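Local coordinates for lectin (Pleurotus ostreatus, PDB 6T0Q), which is a fungal lectin, probably secreted, that binds calcium and probably recognises galactose and N-acetylgalactosamine through carbohydrate-binding modules, at residues 212-223 / 271-282. Numbering follows the deposited sequence.
Sequences PVGSRAFRKTVN and TFNTFAINATNG. With CA (calcium ion), chain G; NAG (2-acetamido-2-deoxy-beta-D-glucopyranose), chain B.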
ATOM      1  N   PRO A 212       6.893 -26.844  20.316  1.00 30.57           N
ATOM      2  CA  PRO A 212       5.677 -27.499  20.814  1.00 35.05           C
ATOM      3  C   PRO A 212       4.791 -27.974  19.672  1.00 34.51           C
ATOM      4  O   PRO A 212       4.865 -27.482  18.543  1.00 29.79           O
ATOM      5  CB  PRO A 212       4.983 -26.394  21.627  1.00 36.33           C
ATOM      6  CG  PRO A 212       6.062 -25.426  21.962  1.00 39.44           C
ATOM      7  CD  PRO A 212       7.012 -25.458  20.803  1.00 35.78           C
ATOM      8  N   VAL A 213       3.941 -28.955  19.983  1.00 29.37           N
ATOM      9  CA  VAL A 213       2.902 -29.377  19.051  1.00 33.95           C
ATOM     10  C   VAL A 213       1.902 -28.243  18.884  1.00 33.49           C
ATOM     11  O   VAL A 213       1.518 -27.589  19.860  1.00 32.81           O
ATOM     12  CB  VAL A 213       2.206 -30.651  19.565  1.00 37.00           C
ATOM     13  CG1 VAL A 213       1.031 -31.034  18.654  1.00 33.72           C
ATOM     14  CG2 VAL A 213       3.209 -31.796  19.699  1.00 35.42           C
ATOM     15  N   GLY A 214       1.477 -27.992  17.646  1.00 26.61           N
ATOM     16  CA  GLY A 214       0.437 -27.000  17.427  1.00 24.10           C
ATOM     17  C   GLY A 214       0.621 -26.209  16.147  1.00 30.08           C
ATOM     18  O   GLY A 214       1.593 -26.417  15.409  1.00 27.12           O
ATOM     19  N   SER A 215      -0.307 -25.286  15.889  1.00 23.50           N
ATOM     20  CA  SER A 215      -0.321 -24.486  14.673  1.00 26.47           C
ATOM     21  C   SER A 215       0.149 -23.063  14.960  1.00 32.35           C
ATOM     22  O   SER A 215      -0.117 -22.507  16.029  1.00 28.03           O
ATOM     23  CB  SER A 215      -1.722 -24.456  14.059  1.00 26.83           C
ATOM     24  OG  SER A 215      -2.101 -25.750  13.619  1.00 29.12           O
ATOM     25  N   ARG A 216       0.852 -22.484  13.987  1.00 25.36           N
ATOM     26  CA  ARG A 216       1.427 -21.151  14.094  1.00 24.08           C
ATOM     27  C   ARG A 216       1.150 -20.401  12.802  1.00 26.11           C
ATOM     28  O   ARG A 216       1.151 -20.996  11.723  1.00 25.73           O
ATOM     29  CB  ARG A 216       2.948 -21.209  14.326  1.00 19.38           C
ATOM     30  CG  ARG A 216       3.385 -22.087  15.503  1.00 27.63           C
ATOM     31  CD  ARG A 216       2.879 -21.501  16.816  1.00 29.57           C
ATOM     32  NE  ARG A 216       3.330 -22.264  17.976  1.00 31.54           N
ATOM     33  CZ  ARG A 216       2.548 -23.050  18.713  1.00 38.46           C
ATOM     34  NH1 ARG A 216       1.260 -23.179  18.422  1.00 36.08           N
ATOM     35  NH2 ARG A 216       3.058 -23.695  19.754  1.00 40.91           N
ATOM     36  N   ALA A 217       0.943 -19.090  12.901  1.00 24.57           N
ATOM     37  CA  ALA A 217       0.669 -18.288  11.716  1.00 25.28           C
ATOM     38  C   ALA A 217       1.831 -17.354  11.409  1.00 28.52           C
ATOM     39  O   ALA A 217       2.566 -16.929  12.308  1.00 27.01           O
ATOM     40  CB  ALA A 217      -0.619 -17.471  11.872  1.00 24.00           C
ATOM     41  N   PHE A 218       1.981 -17.042  10.116  1.00 23.38           N
ATOM     42  CA  PHE A 218       3.060 -16.214   9.591  1.00 22.39           C
ATOM     43  C   PHE A 218       2.499 -15.306   8.506  1.00 25.80           C
ATOM     44  O   PHE A 218       1.657 -15.735   7.714  1.00 26.27           O
ATOM     45  CB  PHE A 218       4.193 -17.078   9.014  1.00 21.94           C
ATOM     46  CG  PHE A 218       4.737 -18.082   9.997  1.00 20.66           C
ATOM     47  CD1 PHE A 218       4.149 -19.330  10.130  1.00 21.86           C
ATOM     48  CD2 PHE A 218       5.816 -17.762  10.806  1.00 19.60           C
ATOM     49  CE1 PHE A 218       4.635 -20.253  11.046  1.00 22.88           C
ATOM     50  CE2 PHE A 218       6.305 -18.673  11.733  1.00 24.43           C
ATOM     51  CZ  PHE A 218       5.718 -19.926  11.848  1.00 26.18           C
ATOM     52  N   ARG A 219       2.969 -14.056   8.470  1.00 21.57           N
ATOM     53  CA  ARG A 219       2.453 -13.060   7.539  1.00 21.23           C
ATOM     54  C   ARG A 219       3.587 -12.249   6.934  1.00 23.89           C
ATOM     55  O   ARG A 219       4.536 -11.876   7.629  1.00 24.39           O
ATOM     56  CB  ARG A 219       1.475 -12.090   8.223  1.00 21.71           C
ATOM     57  CG  ARG A 219       0.130 -12.688   8.588  1.00 24.78           C
ATOM     58  CD  ARG A 219      -0.686 -11.701   9.430  1.00 27.82           C
ATOM     59  NE  ARG A 219      -0.912 -10.430   8.737  1.00 25.79           N
ATOM     60  CZ  ARG A 219      -1.932 -10.191   7.919  1.00 27.70           C
ATOM     61  NH1 ARG A 219      -2.835 -11.140   7.675  1.00 22.91           N
ATOM     62  NH2 ARG A 219      -2.050  -8.999   7.345  1.00 32.78           N
ATOM     63  N   LYS A 220       3.463 -11.953   5.644  1.00 24.03           N
ATOM     64  CA  LYS A 220       4.378 -11.051   4.954  1.00 27.95           C
ATOM     65  C   LYS A 220       3.587 -10.237   3.940  1.00 27.21           C
ATOM     66  O   LYS A 220       2.842 -10.801   3.133  1.00 22.87           O
ATOM     67  CB  LYS A 220       5.508 -11.820   4.259  1.00 25.74           C
ATOM     68  CG  LYS A 220       6.451 -10.949   3.424  1.00 27.46           C
ATOM     69  CD  LYS A 220       7.386 -10.111   4.299  1.00 29.14           C
ATOM     70  CE  LYS A 220       8.326  -9.291   3.419  1.00 30.85           C
ATOM     71  NZ  LYS A 220       9.210  -8.422   4.223  1.00 27.54           N
ATOM     72  N   THR A 221       3.745  -8.917   3.988  1.00 23.79           N
ATOM     73  CA  THR A 221       3.080  -8.014   3.059  1.00 24.89           C
ATOM     74  C   THR A 221       4.100  -7.373   2.130  1.00 25.28           C
ATOM     75  O   THR A 221       5.174  -6.958   2.567  1.00 23.29           O
ATOM     76  CB  THR A 221       2.319  -6.922   3.818  1.00 31.30           C
ATOM     77  OG1 THR A 221       1.293  -7.535   4.600  1.00 29.01           O
ATOM     78  CG2 THR A 221       1.683  -5.915   2.849  1.00 28.11           C
ATOM     79  N   VAL A 222       3.768  -7.295   0.847  1.00 23.63           N
ATOM     80  CA  VAL A 222       4.547  -6.522  -0.112  1.00 22.07           C
ATOM     81  C   VAL A 222       3.656  -5.390  -0.607  1.00 21.64           C
ATOM     82  O   VAL A 222       2.526  -5.631  -1.048  1.00 24.15           O
ATOM     83  CB  VAL A 222       5.058  -7.393  -1.277  1.00 23.19           C
ATOM     84  CG1 VAL A 222       5.881  -6.552  -2.254  1.00 22.34           C
ATOM     85  CG2 VAL A 222       5.908  -8.557  -0.726  1.00 21.80           C
ATOM     86  N   ASN A 223       4.155  -4.157  -0.520  1.00 21.13           N
ATOM     87  CA  ASN A 223       3.315  -3.005  -0.870  1.00 23.63           C
ATOM     88  C   ASN A 223       4.229  -1.940  -1.478  1.00 26.65           C
ATOM     89  O   ASN A 223       4.691  -1.019  -0.807  1.00 30.81           O
ATOM     90  CB  ASN A 223       2.549  -2.492   0.353  1.00 19.86           C
ATOM     91  CG  ASN A 223       1.791  -1.193   0.096  1.00 24.46           C
ATOM     92  OD1 ASN A 223       1.700  -0.345   0.987  1.00 26.71           O
ATOM     93  ND2 ASN A 223       1.235  -1.036  -1.104  1.00 21.88           N
ATOM     94  N   THR A 271      -0.990  -3.189  -6.036  1.00 26.41           N
ATOM     95  CA  THR A 271      -0.075  -2.487  -5.138  1.00 27.03           C
ATOM     96  C   THR A 271       0.116  -3.115  -3.761  1.00 25.52           C
ATOM     97  O   THR A 271       1.128  -2.814  -3.118  1.00 24.24           O
ATOM     98  CB  THR A 271      -0.520  -1.028  -4.941  1.00 31.84           C
ATOM     99  OG1 THR A 271      -1.856  -0.991  -4.415  1.00 28.26           O
ATOM    100  CG2 THR A 271      -0.456  -0.265  -6.259  1.00 33.56           C
ATOM    101  N   PHE A 272      -0.786  -3.973  -3.285  1.00 23.61           N
ATOM    102  CA  PHE A 272      -0.730  -4.438  -1.902  1.00 20.61           C
ATOM    103  C   PHE A 272      -1.110  -5.910  -1.867  1.00 23.07           C
ATOM    104  O   PHE A 272      -2.242  -6.259  -2.210  1.00 24.09           O
ATOM    105  CB  PHE A 272      -1.678  -3.596  -1.020  1.00 19.68           C
ATOM    106  CG  PHE A 272      -1.561  -3.851   0.472  1.00 23.92           C
ATOM    107  CD1 PHE A 272      -2.099  -4.994   1.051  1.00 25.95           C
ATOM    108  CD2 PHE A 272      -0.962  -2.909   1.303  1.00 21.92           C
ATOM    109  CE1 PHE A 272      -2.007  -5.212   2.433  1.00 25.06           C
ATOM    110  CE2 PHE A 272      -0.874  -3.111   2.676  1.00 23.78           C
ATOM    111  CZ  PHE A 272      -1.397  -4.266   3.244  1.00 28.20           C
ATOM    112  N   ASN A 273      -0.182  -6.769  -1.431  1.00 19.39           N
ATOM    113  CA  ASN A 273      -0.432  -8.206  -1.365  1.00 26.07           C
ATOM    114  C   ASN A 273       0.133  -8.789  -0.082  1.00 25.51           C
ATOM    115  O   ASN A 273       1.295  -8.541   0.255  1.00 28.11           O
ATOM    116  CB  ASN A 273       0.178  -8.922  -2.579  1.00 22.85           C
ATOM    117  CG  ASN A 273      -0.505  -8.530  -3.864  1.00 23.48           C
ATOM    118  OD1 ASN A 273      -1.576  -9.040  -4.184  1.00 22.98           O
ATOM    119  ND2 ASN A 273       0.091  -7.597  -4.592  1.00 23.49           N
ATOM    120  N   THR A 274      -0.681  -9.590   0.606  1.00 22.77           N
ATOM    121  CA  THR A 274      -0.318 -10.195   1.883  1.00 23.12           C
ATOM    122  C   THR A 274      -0.297 -11.712   1.749  1.00 26.82           C
ATOM    123  O   THR A 274      -1.311 -12.322   1.391  1.00 30.01           O
ATOM    124  CB  THR A 274      -1.295  -9.790   2.992  1.00 30.24           C
ATOM    125  OG1 THR A 274      -1.128  -8.401   3.300  1.00 33.84           O
ATOM    126  CG2 THR A 274      -1.020 -10.617   4.255  1.00 31.79           C
ATOM    127  N   PHE A 275       0.846 -12.314   2.053  1.00 21.47           N
ATOM    128  CA  PHE A 275       1.002 -13.758   2.059  1.00 20.38           C
ATOM    129  C   PHE A 275       0.879 -14.234   3.498  1.00 28.99           C
ATOM    130  O   PHE A 275       1.529 -13.682   4.390  1.00 26.63           O
ATOM    131  CB  PHE A 275       2.357 -14.147   1.455  1.00 19.43           C
ATOM    132  CG  PHE A 275       2.552 -13.618   0.049  1.00 23.00           C
ATOM    133  CD1 PHE A 275       3.007 -12.328  -0.166  1.00 22.30           C
ATOM    134  CD2 PHE A 275       2.251 -14.403  -1.051  1.00 25.69           C
ATOM    135  CE1 PHE A 275       3.167 -11.826  -1.463  1.00 23.30           C
ATOM    136  CE2 PHE A 275       2.407 -13.913  -2.351  1.00 27.91           C
ATOM    137  CZ  PHE A 275       2.866 -12.630  -2.554  1.00 26.53           C
ATOM    138  N   ALA A 276       0.033 -15.235   3.732  1.00 22.40           N
ATOM    139  CA  ALA A 276      -0.181 -15.722   5.089  1.00 23.50           C
ATOM    140  C   ALA A 276      -0.107 -17.237   5.118  1.00 24.46           C
ATOM    141  O   ALA A 276      -0.588 -17.912   4.204  1.00 23.76           O
ATOM    142  CB  ALA A 276      -1.526 -15.250   5.654  1.00 24.46           C
ATOM    143  N   ILE A 277       0.510 -17.769   6.173  1.00 22.07           N
ATOM    144  CA  ILE A 277       0.755 -19.197   6.296  1.00 25.00           C
ATOM    145  C   ILE A 277       0.256 -19.658   7.657  1.00 24.19           C
ATOM    146  O   ILE A 277       0.580 -19.048   8.680  1.00 23.27           O
ATOM    147  CB  ILE A 277       2.251 -19.539   6.148  1.00 23.16           C
ATOM    148  CG1 ILE A 277       2.828 -19.025   4.826  1.00 21.44           C
ATOM    149  CG2 ILE A 277       2.463 -21.040   6.269  1.00 25.66           C
ATOM    150  CD1 ILE A 277       4.369 -19.155   4.775  1.00 21.95           C
ATOM    151  N   ASN A 278      -0.528 -20.722   7.669  1.00 20.94           N
ATOM    152  CA  ASN A 278      -0.794 -21.480   8.885  1.00 22.34           C
ATOM    153  C   ASN A 278       0.012 -22.774   8.779  1.00 22.87           C
ATOM    154  O   ASN A 278      -0.310 -23.648   7.972  1.00 23.93           O
ATOM    155  CB  ASN A 278      -2.294 -21.731   9.047  1.00 26.08           C
ATOM    156  CG  ASN A 278      -2.615 -22.788  10.107  1.00 29.86           C
ATOM    157  OD1 ASN A 278      -1.763 -23.191  10.887  1.00 28.01           O
ATOM    158  ND2 ASN A 278      -3.866 -23.229  10.132  1.00 32.06           N
ATOM    159  N   ALA A 279       1.070 -22.890   9.575  1.00 23.83           N
ATOM    160  CA  ALA A 279       1.920 -24.072   9.559  1.00 25.99           C
ATOM    161  C   ALA A 279       1.760 -24.813  10.877  1.00 25.74           C
ATOM    162  O   ALA A 279       1.627 -24.188  11.932  1.00 26.18           O
ATOM    163  CB  ALA A 279       3.390 -23.702   9.325  1.00 21.85           C
ATOM    164  N   THR A 280       1.767 -26.142  10.818  1.00 25.89           N
ATOM    165  CA  THR A 280       1.452 -26.972  11.975  1.00 23.89           C
ATOM    166  C   THR A 280       2.573 -27.956  12.256  1.00 24.49           C
ATOM    167  O   THR A 280       3.104 -28.594  11.340  1.00 24.86           O
ATOM    168  CB  THR A 280       0.138 -27.732  11.763  1.00 27.54           C
ATOM    169  OG1 THR A 280      -0.924 -26.789  11.574  1.00 29.04           O
ATOM    170  CG2 THR A 280      -0.183 -28.627  12.975  1.00 26.56           C
ATOM    171  N   ASN A 281       2.934 -28.068  13.530  1.00 24.44           N
ATOM    172  CA  ASN A 281       3.924 -29.030  13.983  1.00 25.37           C
ATOM    173  C   ASN A 281       3.216 -30.186  14.677  1.00 31.17           C
ATOM    174  O   ASN A 281       2.505 -29.979  15.666  1.00 30.39           O
ATOM    175  CB  ASN A 281       4.925 -28.395  14.944  1.00 22.76           C
ATOM    176  CG  ASN A 281       5.980 -29.388  15.404  1.00 25.83           C
ATOM    177  OD1 ASN A 281       6.308 -30.333  14.681  1.00 27.65           O
ATOM    178  ND2 ASN A 281       6.506 -29.188  16.610  1.00 27.74           N
ATOM    179  N   GLY A 282       3.422 -31.398  14.164  1.00 29.97           N
ATOM    180  CA  GLY A 282       2.928 -32.584  14.832  1.00 31.05           C
ATOM    181  C   GLY A 282       3.783 -33.061  15.984  1.00 36.72           C
ATOM    182  O   GLY A 282       3.377 -33.986  16.694  1.00 35.07           O
TER
HETATM  183 CA    CA G 404       7.653 -31.858  13.098  1.00 31.38          CA
HETATM  184  C1  NAG B   1      -4.285 -24.255  11.046  1.00 38.73           C
HETATM  185  C2  NAG B   1      -5.730 -24.096  11.486  1.00 44.83           C
HETATM  186  C3  NAG B   1      -6.149 -25.296  12.315  1.00 53.29           C
HETATM  187  C4  NAG B   1      -5.992 -26.570  11.499  1.00 52.15           C
HETATM  188  C5  NAG B   1      -4.580 -26.701  10.919  1.00 45.13           C
HETATM  189  C6  NAG B   1      -4.520 -27.746   9.827  1.00 41.55           C
HETATM  190  C7  NAG B   1      -6.725 -21.878  11.766  1.00 46.15           C
HETATM  191  C8  NAG B   1      -6.855 -20.674  12.650  1.00 43.54           C
HETATM  192  N2  NAG B   1      -5.944 -22.861  12.224  1.00 39.74           N
HETATM  193  O3  NAG B   1      -7.509 -25.135  12.703  1.00 56.53           O
HETATM  194  O4  NAG B   1      -6.298 -27.467  12.494  1.00 60.33           O
HETATM  195  O5  NAG B   1      -4.137 -25.478  10.303  1.00 39.38           O
HETATM  196  O6  NAG B   1      -3.631 -28.800  10.160  1.00 55.49           O
HETATM  197  O7  NAG B   1      -7.297 -21.955  10.680  1.00 46.86           O
HETATM  198  O   HOH W   1       2.571  -6.455  -3.676  1.00 27.47           O
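In both Thr221 and Thr274 the methyl lies trans to the backbone N and the hydroxyl trans to the carbonyl carbon (chi1 -63° and -69°), which brings Thr221 OG1 and Thr274 OG1 together in a 2.9 Å hydrogen bond. The same torsion leaves Thr221 CG2 over one face of the Phe272 ring, a CH-pi contact 3.8 Å from the ring centroid, while Thr274 CG2 sits over one face of the Arg219 guanidinium, whose NE forms a salt bridge with Glu327. A second hydroxyl pair lies six residues along each strand, where Ser215 OG and Thr280 OG1 hydrogen-bond at 2.6 Å beside Asn278, which carries N-linked NAG through ND2. On the opposite face, Phe218 CE1 packs against Ala279 CB (4.1 Å), where the Phe218 ring also touches Ile201 and Val288. Along the strands, backbone hydrogen bonds run from the Gly214-Asn281 pair to the Val222-Asn273 pair. At one end Asn281 divides its amide: OD1 binds calcium at 2.6 Å, the site being completed by Asp239, Asp240 and the backbone oxygens of Gly283 and Pro285, while ND2 reaches Pro212 O (3.1 Å) from above the carbonyl plane. At the other, Asn223 ND2 bonds Thr271 O (2.7 Å), and Phe272 meets Phe272 of the second subunit. The pair illustrates neighbouring strands in an antiparallel beta-sandwich, joining the calcium site of what is probably a carbohydrate-binding-module-like domain to the dimer interface.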